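PDB 6YHH: beta-N-acetylglucosaminidase-like protein Glycoside hydrolase family 20 from Flavobacterium johnsoniae, which probably removes N-acetylglucosamine units from chitin-derived oligosaccharides, as a chitobiase of glycoside hydrolase family 20. Local coordinates for residues Met364-Ile369 with Glu447-Thr452; Trp180-Asp185 with Pro304-Ala309. All blocks are in the same frame, centred on the assembly; numbering follows the deposited sequence.

In the fold
Both contacts belong to the catalytic domain, a TIM-type barrel, and both reach its curled sheet. Their centres lie 13 Å apart. Contact 2 comes first along the chain: it ties strand 177-184 to the loop between helix 289-302 and strand 310-312. Contact 1 follows in series and spans the barrel from strand 362-366 to strand 443-450. Contact 1 lies at the pocket near the predicted proton donor, Glu-317, while contact 2 packs the outside of a strand against that loop. They touch where Trp-451 CZ3 meets His-181 NE2 at 3.6 Å, the two rings packing edge-to-face. Strand 177-184 thus serves both the pocket and the packing behind it.

Contact 1: Met364-Ile369 with Glu447-Thr452; sequences MGWEEI and EATMWT
Trp-366 and Trp-451 meet through the benzo ends of their indoles, reaching toward each other from opposite directions. Trp-366 CZ2 lies 3.7 Å from Trp-451 CH2. Trp-366 CH2 also packs on Trp-451 CZ2, at 3.8 Å. Seen from Trp-451, its partner arrives at the ring edge, near the plane. The six-membered rings are tilted by 43° with centroids 5.8 Å apart, so the pair is oblique, neither stacked nor edge-to-face. In both residues CG is anti to the carbonyl carbon (chi1 -61° in Trp-366, -54° in Trp-451). These torsions help carry the rings into the gap between two backbones whose nearest CA atoms, of Trp-366 and Thr-449, are 12.3 Å apart.

More loosely, Thr-449 CG2 sits at the edge of the Trp-366 ring, near its plane, 4.4 Å from Trp-366 CH2.

Polar groups find partners outside the segments. Trp-366 NE1 is hydrogen-bonded to Glu-230 OE2, which helps fix the turn of that indole. Glu-447, a neighbour on strand 443-450, has OE1 and OE2 hydrogen-bonded to His-179 ND1 and Trp-146 NE1, so its buried carboxylate has a partner at each oxygen. The backbone bond from Ile-369 N to Trp-366 O (3.0 Å) closes a 3-10 turn.

Tryptophans form much of the wall of the sugar pocket in family 20 hexosaminidases, and the place of this pair is consistent with that. Trp-451 lies about 7 Å, side chain to side chain, from the predicted proton donor Glu-317. The Trp-451 side chain is also about 3 Å from a bound Tris molecule, probably from the crystallisation liquor, which may mark the pocket. Strand 362-366 runs between strands 310-312 and 379-382, while strand 443-450 pairs with 146-152 and 406-408; on its outer side Met-450 packs on helix 460-464.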
loop_
_atom_site.group_PDB
_atom_site.type_symbol
_atom_site.label_atom_id
_atom_site.label_comp_id
_atom_site.label_asym_id
_atom_site.label_seq_id
_atom_site.Cartn_x
_atom_site.Cartn_y
_atom_site.Cartn_z
ATOM N N MET A 364 -5.528 -20.172 -25.837
ATOM C CA MET A 364 -4.284 -19.458 -26.049
ATOM C C MET A 364 -3.162 -20.221 -25.381
ATOM O O MET A 364 -3.365 -20.837 -24.359
ATOM C CB MET A 364 -4.468 -18.048 -25.455
ATOM C CG MET A 364 -3.236 -17.149 -25.652
ATOM S SD MET A 364 -3.644 -15.443 -25.323
ATOM C CE MET A 364 -2.039 -14.678 -25.649
ATOM N N GLY A 365 -1.980 -20.115 -25.929
ATOM C CA GLY A 365 -0.806 -20.713 -25.323
ATOM C C GLY A 365 0.498 -20.102 -25.767
ATOM O O GLY A 365 0.583 -19.458 -26.833
ATOM N N TRP A 366 1.550 -20.346 -24.969
ATOM C CA TRP A 366 2.902 -19.951 -25.339
ATOM C C TRP A 366 3.331 -20.692 -26.626
ATOM O O TRP A 366 2.817 -21.765 -26.946
ATOM C CB TRP A 366 3.864 -20.276 -24.202
ATOM C CG TRP A 366 3.521 -19.527 -22.920
ATOM C CD1 TRP A 366 3.104 -20.090 -21.752
ATOM C CD2 TRP A 366 3.634 -18.104 -22.660
ATOM N NE1 TRP A 366 2.827 -19.104 -20.846
ATOM C CE2 TRP A 366 3.154 -17.886 -21.366
ATOM C CE3 TRP A 366 4.055 -16.975 -23.415
ATOM C CZ2 TRP A 366 3.106 -16.643 -20.787
ATOM C CZ3 TRP A 366 4.036 -15.746 -22.817
ATOM C CH2 TRP A 366 3.579 -15.581 -21.510
ATOM N N GLU A 367 4.199 -20.072 -27.397
ATOM C CA GLU A 367 4.472 -20.486 -28.779
ATOM C C GLU A 367 4.811 -21.962 -28.971
ATOM O O GLU A 367 4.623 -22.495 -30.091
ATOM C CB GLU A 367 5.573 -19.568 -29.331
ATOM C CG GLU A 367 6.937 -19.793 -28.703
ATOM C CD GLU A 367 7.964 -18.869 -29.252
ATOM O OE1 GLU A 367 7.823 -17.660 -29.002
ATOM O OE2 GLU A 367 8.919 -19.370 -29.923
ATOM N N GLU A 368 5.369 -22.613 -27.961
ATOM C CA GLU A 368 5.653 -24.060 -28.055
ATOM C C GLU A 368 4.501 -24.899 -28.492
ATOM O O GLU A 368 4.738 -25.976 -29.123
ATOM C CB GLU A 368 6.296 -24.645 -26.821
ATOM C CG GLU A 368 7.636 -23.993 -26.478
ATOM C CD GLU A 368 7.573 -22.849 -25.467
ATOM O OE1 GLU A 368 6.637 -22.006 -25.589
ATOM O OE2 GLU A 368 8.503 -22.774 -24.574
ATOM N N ILE A 369 3.273 -24.443 -28.259
ATOM C CA ILE A 369 2.115 -25.215 -28.655
ATOM C C ILE A 369 1.917 -25.351 -30.154
ATOM O O ILE A 369 1.158 -26.238 -30.623
ATOM C CB ILE A 369 0.767 -24.768 -27.999
ATOM C CG1 ILE A 369 0.309 -23.400 -28.480
ATOM C CG2 ILE A 369 0.906 -24.814 -26.451
ATOM C CD1 ILE A 369 -1.136 -23.090 -28.140
ATOM N N GLU A 447 2.106 -7.698 -25.004
ATOM C CA GLU A 447 1.950 -7.745 -23.594
ATOM C C GLU A 447 3.269 -7.726 -22.831
ATOM O O GLU A 447 4.142 -8.553 -23.100
ATOM C CB GLU A 447 1.163 -8.992 -23.336
ATOM C CG GLU A 447 0.841 -9.300 -21.967
ATOM C CD GLU A 447 -0.050 -10.577 -21.936
ATOM O OE1 GLU A 447 0.459 -11.601 -21.448
ATOM O OE2 GLU A 447 -1.242 -10.552 -22.375
ATOM N N ALA A 448 3.336 -6.826 -21.869
ATOM C CA ALA A 448 4.474 -6.788 -20.895
ATOM C C ALA A 448 4.270 -7.956 -19.948
ATOM O O ALA A 448 3.112 -8.183 -19.491
ATOM C CB ALA A 448 4.492 -5.480 -20.146
ATOM N N THR A 449 5.339 -8.684 -19.641
ATOM C CA THR A 449 5.231 -9.833 -18.753
ATOM C C THR A 449 6.004 -9.623 -17.468
ATOM O O THR A 449 7.222 -9.643 -17.462
ATOM C CB THR A 449 5.729 -11.151 -19.365
ATOM O OG1 THR A 449 7.128 -11.022 -19.763
ATOM C CG2 THR A 449 4.897 -11.544 -20.560
ATOM N N MET A 450 5.302 -9.437 -16.363
ATOM C CA MET A 450 5.939 -9.321 -15.049
ATOM C C MET A 450 5.995 -10.630 -14.297
ATOM O O MET A 450 5.115 -10.958 -13.468
ATOM C CB MET A 450 5.299 -8.275 -14.154
ATOM C CG MET A 450 6.166 -8.005 -12.905
ATOM S SD MET A 450 7.825 -7.424 -13.307
ATOM C CE MET A 450 8.656 -7.895 -11.782
ATOM N N TRP A 451 6.993 -11.418 -14.649
ATOM C CA TRP A 451 7.408 -12.611 -13.921
ATOM C C TRP A 451 7.933 -12.194 -12.522
ATOM O O TRP A 451 8.596 -11.166 -12.396
ATOM C CB TRP A 451 8.416 -13.395 -14.663
ATOM C CG TRP A 451 7.999 -13.765 -16.042
ATOM C CD1 TRP A 451 8.345 -13.140 -17.200
ATOM C CD2 TRP A 451 6.973 -14.695 -16.394
ATOM N NE1 TRP A 451 7.662 -13.697 -18.281
ATOM C CE2 TRP A 451 6.781 -14.608 -17.791
ATOM C CE3 TRP A 451 6.197 -15.558 -15.669
ATOM C CZ2 TRP A 451 5.925 -15.474 -18.481
ATOM C CZ3 TRP A 451 5.351 -16.414 -16.336
ATOM C CH2 TRP A 451 5.201 -16.369 -17.705
ATOM N N THR A 452 7.578 -12.967 -11.483
ATOM C CA THR A 452 7.833 -12.511 -10.096
ATOM C C THR A 452 8.801 -13.320 -9.258
ATOM O O THR A 452 8.807 -13.155 -8.031
ATOM C CB THR A 452 6.512 -12.276 -9.367
ATOM O OG1 THR A 452 5.725 -13.486 -9.317
ATOM C CG2 THR A 452 5.716 -11.182 -9.962
#

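Contact 2: Trp180-Asp185 with Pro304-Ala309; sequences WHLVDD and PLFPGA
The indole of Trp-180 and the ring of Phe-306 meet edge to edge, each near the plane of the other. Trp-180 CE3 and Phe-306 CE1 are 3.8 Å apart. One face of the indole carries Leu-182 CD2, 3.6 Å above the plane and offset toward the rim. The other leucine methyl, CD1, approaches Phe-306 obliquely, 3.9 Å from CZ. This is TIM-barrel packing on the outside of a strand: strand 177-184 turns Trp-180 and Leu-182 toward the loop between helix 289-302 and strand 310-312.

All three side chains are buried. Trp-180 has CG anti to the backbone N (chi1 -152°), which lays its benzo edge, CE3 and CZ3, beside Phe-306. The two aromatic side chains cross at about a right angle. Leu-182 instead reaches Phe-306 from the opposite direction. Phe-306 therefore meets the indole at its CE1 side and a methyl at its tip. An alanine in place of Trp-180 would take away the face on which Leu-182 CD2 rests and is likely to leave a gap beside Phe-306 CE1.

Helix 210-222 and strand 226-230 complete the surroundings. Ile-216 touches Trp-180, Ile-213 touches Phe-306, and Ile-227 touches both. Beyond the apolar group, Lys-361 NZ is hydrogen-bonded to the carbonyl oxygens of Phe-306 and Gly-308.

His-181 lies between Trp-180 and Leu-182 in the chain but takes part in a polar arrangement. Its ND1 is hydrogen-bonded to Glu-230 OE1, and its NE2 gives a 2.6 Å hydrogen bond to Asp-184 OD2. That oxygen accepts with its anti lone pair and lies 10° out of the imidazole plane.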
loop_
_atom_site.group_PDB
_atom_site.type_symbol
_atom_site.label_atom_id
_atom_site.label_comp_id
_atom_site.label_asym_id
_atom_site.label_seq_id
_atom_site.Cartn_x
_atom_site.Cartn_y
_atom_site.Cartn_z
ATOM N N TRP A 180 -3.439 -13.105 -16.205
ATOM C CA TRP A 180 -3.195 -13.505 -14.791
ATOM C C TRP A 180 -2.589 -14.922 -14.791
ATOM O O TRP A 180 -3.259 -15.933 -15.090
ATOM C CB TRP A 180 -4.523 -13.442 -14.035
ATOM C CG TRP A 180 -4.490 -13.161 -12.547
ATOM C CD1 TRP A 180 -3.425 -12.979 -11.707
ATOM C CD2 TRP A 180 -5.673 -12.964 -11.740
ATOM N NE1 TRP A 180 -3.849 -12.653 -10.443
ATOM C CE2 TRP A 180 -5.237 -12.629 -10.431
ATOM C CE3 TRP A 180 -7.027 -13.001 -12.019
ATOM C CZ2 TRP A 180 -6.132 -12.350 -9.412
ATOM C CZ3 TRP A 180 -7.925 -12.771 -10.989
ATOM C CH2 TRP A 180 -7.454 -12.431 -9.708
ATOM N N HIS A 181 -1.298 -14.986 -14.499
ATOM C CA HIS A 181 -0.535 -16.242 -14.503
ATOM C C HIS A 181 -0.656 -16.825 -13.115
ATOM O O HIS A 181 0.066 -16.397 -12.192
ATOM C CB HIS A 181 0.926 -15.950 -14.967
ATOM C CG HIS A 181 1.806 -17.171 -15.092
ATOM N ND1 HIS A 181 1.931 -17.851 -16.278
ATOM C CD2 HIS A 181 2.567 -17.864 -14.196
ATOM C CE1 HIS A 181 2.696 -18.905 -16.102
ATOM N NE2 HIS A 181 3.135 -18.910 -14.865
ATOM N N LEU A 182 -1.650 -17.727 -12.968
ATOM C CA LEU A 182 -2.212 -18.103 -11.712
ATOM C C LEU A 182 -1.690 -19.427 -11.123
ATOM O O LEU A 182 -2.034 -19.784 -9.991
ATOM C CB LEU A 182 -3.741 -18.180 -11.843
ATOM C CG LEU A 182 -4.488 -16.869 -11.944
ATOM C CD1 LEU A 182 -5.844 -17.073 -12.589
ATOM C CD2 LEU A 182 -4.622 -16.388 -10.541
ATOM N N VAL A 183 -0.757 -20.047 -11.844
ATOM C CA VAL A 183 -0.169 -21.304 -11.491
ATOM C C VAL A 183 1.214 -21.430 -12.116
ATOM O O VAL A 183 1.411 -21.020 -13.274
ATOM C CB VAL A 183 -1.021 -22.509 -12.023
ATOM C CG1 VAL A 183 -0.397 -23.784 -11.457
ATOM C CG2 VAL A 183 -2.534 -22.310 -11.683
ATOM N N ASP A 184 2.181 -21.943 -11.346
ATOM C CA ASP A 184 3.469 -22.283 -11.872
ATOM C C ASP A 184 4.092 -23.256 -10.864
ATOM O O ASP A 184 3.372 -23.811 -9.951
ATOM C CB ASP A 184 4.316 -21.016 -12.126
ATOM C CG ASP A 184 5.278 -21.179 -13.250
ATOM O OD1 ASP A 184 6.255 -21.971 -13.067
ATOM O OD2 ASP A 184 5.096 -20.589 -14.313
ATOM N N ASP A 185 5.380 -23.541 -11.013
ATOM C CA ASP A 185 6.036 -24.536 -10.152
ATOM C C ASP A 185 6.021 -24.156 -8.652
ATOM O O ASP A 185 6.086 -24.997 -7.763
ATOM C CB ASP A 185 7.512 -24.729 -10.555
ATOM C CG ASP A 185 7.677 -25.354 -11.935
ATOM O OD1 ASP A 185 7.370 -26.578 -12.059
ATOM O OD2 ASP A 185 8.136 -24.571 -12.825
ATOM N N PRO A 304 -16.024 -20.627 -15.340
ATOM C CA PRO A 304 -17.128 -19.762 -14.990
ATOM C C PRO A 304 -16.764 -18.517 -14.228
ATOM O O PRO A 304 -17.546 -17.554 -14.203
ATOM C CB PRO A 304 -18.056 -20.676 -14.137
ATOM C CG PRO A 304 -17.795 -21.983 -14.751
ATOM C CD PRO A 304 -16.291 -22.001 -14.859
ATOM N N LEU A 305 -15.571 -18.505 -13.636
ATOM C CA LEU A 305 -15.091 -17.343 -12.884
ATOM C C LEU A 305 -14.639 -16.216 -13.804
ATOM O O LEU A 305 -14.633 -15.038 -13.379
ATOM C CB LEU A 305 -13.955 -17.769 -11.933
ATOM C CG LEU A 305 -14.185 -18.944 -10.998
ATOM C CD1 LEU A 305 -12.936 -19.163 -10.157
ATOM C CD2 LEU A 305 -15.385 -18.609 -10.129
ATOM N N PHE A 306 -14.252 -16.560 -15.015
ATOM C CA PHE A 306 -13.649 -15.626 -15.948
ATOM C C PHE A 306 -14.548 -15.486 -17.201
ATOM O O PHE A 306 -14.516 -16.332 -18.089
ATOM C CB PHE A 306 -12.284 -16.152 -16.325
ATOM C CG PHE A 306 -11.297 -16.121 -15.202
ATOM C CD1 PHE A 306 -10.738 -14.890 -14.818
ATOM C CD2 PHE A 306 -10.966 -17.261 -14.507
ATOM C CE1 PHE A 306 -9.817 -14.880 -13.769
ATOM C CE2 PHE A 306 -10.101 -17.227 -13.446
ATOM C CZ PHE A 306 -9.541 -16.014 -13.088
ATOM N N PRO A 307 -15.309 -14.405 -17.299
ATOM C CA PRO A 307 -16.256 -14.302 -18.403
ATOM C C PRO A 307 -15.643 -13.992 -19.769
ATOM O O PRO A 307 -16.326 -14.132 -20.783
ATOM C CB PRO A 307 -17.159 -13.148 -17.976
ATOM C CG PRO A 307 -16.266 -12.277 -17.118
ATOM C CD PRO A 307 -15.413 -13.277 -16.357
ATOM N N GLY A 308 -14.370 -13.550 -19.796
ATOM C CA GLY A 308 -13.665 -13.249 -20.993
ATOM C C GLY A 308 -13.590 -14.459 -21.897
ATOM O O GLY A 308 -13.613 -15.588 -21.441
ATOM N N ALA A 309 -13.501 -14.206 -23.188
ATOM C CA ALA A 309 -13.559 -15.293 -24.149
ATOM C C ALA A 309 -12.339 -16.118 -24.356
ATOM O O ALA A 309 -12.373 -17.074 -25.160
ATOM C CB ALA A 309 -14.018 -14.722 -25.489
#